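Meta cleavage compound hydrolase (Janthinobacterium, PDB 1J1I) hydrolyses a carbon-carbon bond of a meta-cleavage compound in carbazole degradation, probably releasing anthranilate. Local coordinates at residues A[69-74]-A[96-101]. Residues are numbered along the deposited sequence; the frame is centred on the assembly and turned at random.
Sequences IAMDML and HDFIKA
One face of the Phe98 ring carries the side chain of Met71, while Ile69 meets the ring at its edge. Met71 CG sits 3.7 Å from the Phe98 ring centroid and only 2° off the ring normal, a CH-pi contact over the middle of the face. The sulfur lies farther toward the root of the ring, with Met71 SD 3.4 Å from Phe98 CG, a Met-aromatic contact in which the two side chains run past each other in opposite directions. Met71 brings CG and SD onto the ring with CG anti to the backbone N (chi1 -179°), and the bend at chi3 (91°) turns its methyl away. At the outer end of the ring, near its plane, Ile69 CG2 approaches Phe98 CZ to 3.6 Å. With an alanine here instead of Phe98, Met71 CG and SD would probably lose the aromatic surface they lie on, and a gap would open beside Ile69. The contact is wholly apolar and buried, packing helix 88-101 against strand 67-71 of the alpha/beta-hydrolase sheet. That strand runs between 26-33 and 38-42; from strand 26-33, Tyr30 meets Phe98 edge-to-face and Thr28 touches both Met71 and Phe98, while Ile42 of strand 38-42 touches Met71.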
loop_
_atom_site.group_PDB
_atom_site.type_symbol
_atom_site.label_atom_id
_atom_site.label_comp_id
_atom_site.label_asym_id
_atom_site.label_seq_id
_atom_site.Cartn_x
_atom_site.Cartn_y
_atom_site.Cartn_z
ATOM N N ILE A 69 9.038 17.486 -10.407
ATOM C CA ILE A 69 8.460 18.615 -11.131
ATOM C C ILE A 69 6.993 18.776 -10.724
ATOM O O ILE A 69 6.143 17.974 -11.116
ATOM C CB ILE A 69 8.542 18.370 -12.663
ATOM C CG1 ILE A 69 10.005 18.194 -13.099
ATOM C CG2 ILE A 69 7.858 19.505 -13.419
ATOM C CD1 ILE A 69 10.860 19.461 -13.053
ATOM N N ALA A 70 6.706 19.802 -9.925
ATOM C CA ALA A 70 5.347 20.077 -9.463
ATOM C C ALA A 70 4.755 21.162 -10.363
ATOM O O ALA A 70 5.142 22.326 -10.280
ATOM C CB ALA A 70 5.371 20.542 -8.005
ATOM N N MET A 71 3.808 20.764 -11.211
ATOM C CA MET A 71 3.178 21.660 -12.187
ATOM C C MET A 71 1.815 22.226 -11.797
ATOM O O MET A 71 0.951 21.496 -11.327
ATOM C CB MET A 71 3.022 20.910 -13.516
ATOM C CG MET A 71 2.395 21.713 -14.661
ATOM S SD MET A 71 1.604 20.641 -15.914
ATOM C CE MET A 71 -0.086 20.572 -15.252
ATOM N N ASP A 72 1.627 23.529 -12.010
ATOM C CA ASP A 72 0.333 24.155 -11.743
ATOM C C ASP A 72 -0.538 23.895 -12.967
ATOM O O ASP A 72 -0.123 24.163 -14.100
ATOM C CB ASP A 72 0.472 25.670 -11.551
ATOM C CG ASP A 72 0.900 26.050 -10.148
ATOM O OD1 ASP A 72 1.113 25.143 -9.307
ATOM O OD2 ASP A 72 1.020 27.268 -9.894
ATOM N N MET A 73 -1.736 23.362 -12.750
ATOM C CA MET A 73 -2.636 23.095 -13.860
ATOM C C MET A 73 -3.150 24.376 -14.504
ATOM O O MET A 73 -3.111 25.456 -13.913
ATOM C CB MET A 73 -3.846 22.278 -13.401
ATOM C CG MET A 73 -3.541 20.828 -13.027
ATOM S SD MET A 73 -5.057 19.912 -12.698
ATOM C CE MET A 73 -5.413 20.457 -11.028
ATOM N N LEU A 74 -3.635 24.228 -15.728
ATOM C CA LEU A 74 -4.218 25.321 -16.492
ATOM C C LEU A 74 -5.257 26.024 -15.619
ATOM O O LEU A 74 -6.162 25.378 -15.085
ATOM C CB LEU A 74 -4.902 24.746 -17.734
ATOM C CG LEU A 74 -5.737 25.651 -18.642
ATOM C CD1 LEU A 74 -4.841 26.657 -19.351
ATOM C CD2 LEU A 74 -6.469 24.773 -19.655
ATOM N N HIS A 96 -0.349 17.364 -21.326
ATOM C CA HIS A 96 0.341 16.739 -22.450
ATOM C C HIS A 96 1.375 17.708 -23.023
ATOM O O HIS A 96 2.530 17.337 -23.250
ATOM C CB HIS A 96 -0.674 16.342 -23.534
ATOM C CG HIS A 96 -0.068 16.125 -24.891
ATOM N ND1 HIS A 96 0.260 17.166 -25.732
ATOM C CD2 HIS A 96 0.262 14.989 -25.551
ATOM C CE1 HIS A 96 0.761 16.680 -26.856
ATOM N NE2 HIS A 96 0.774 15.363 -26.771
ATOM N N ASP A 97 0.955 18.950 -23.244
ATOM C CA ASP A 97 1.830 19.975 -23.799
ATOM C C ASP A 97 2.982 20.316 -22.849
ATOM O O ASP A 97 4.113 20.532 -23.290
ATOM C CB ASP A 97 1.024 21.241 -24.144
ATOM C CG ASP A 97 -0.015 21.003 -25.243
ATOM O OD1 ASP A 97 0.051 19.964 -25.929
ATOM O OD2 ASP A 97 -0.899 21.862 -25.436
ATOM N N PHE A 98 2.704 20.355 -21.548
ATOM C CA PHE A 98 3.744 20.650 -20.568
ATOM C C PHE A 98 4.816 19.566 -20.617
ATOM O O PHE A 98 6.007 19.861 -20.657
ATOM C CB PHE A 98 3.154 20.724 -19.158
ATOM C CG PHE A 98 4.187 20.894 -18.073
ATOM C CD1 PHE A 98 4.579 19.810 -17.295
ATOM C CD2 PHE A 98 4.767 22.139 -17.832
ATOM C CE1 PHE A 98 5.534 19.955 -16.284
ATOM C CE2 PHE A 98 5.726 22.301 -16.826
ATOM C CZ PHE A 98 6.111 21.203 -16.046
ATOM N N ILE A 99 4.385 18.310 -20.613
ATOM C CA ILE A 99 5.327 17.200 -20.672
ATOM C C ILE A 99 6.217 17.318 -21.910
ATOM O O ILE A 99 7.440 17.228 -21.812
ATOM C CB ILE A 99 4.578 15.847 -20.670
ATOM C CG1 ILE A 99 3.947 15.624 -19.288
ATOM C CG2 ILE A 99 5.530 14.710 -20.991
ATOM C CD1 ILE A 99 3.016 14.439 -19.217
ATOM N N LYS A 100 5.601 17.540 -23.068
ATOM C CA LYS A 100 6.347 17.676 -24.318
ATOM C C LYS A 100 7.300 18.876 -24.278
ATOM O O LYS A 100 8.437 18.787 -24.737
ATOM C CB LYS A 100 5.381 17.843 -25.495
ATOM C CG LYS A 100 4.390 16.703 -25.659
ATOM C CD LYS A 100 5.091 15.382 -25.916
ATOM C CE LYS A 100 5.794 15.376 -27.261
ATOM N NZ LYS A 100 4.842 15.613 -28.379
ATOM N N ALA A 101 6.826 19.994 -23.733
ATOM C CA ALA A 101 7.628 21.212 -23.643
ATOM C C ALA A 101 8.819 21.069 -22.697
ATOM O O ALA A 101 9.828 21.766 -22.847
ATOM C CB ALA A 101 6.749 22.381 -23.203
#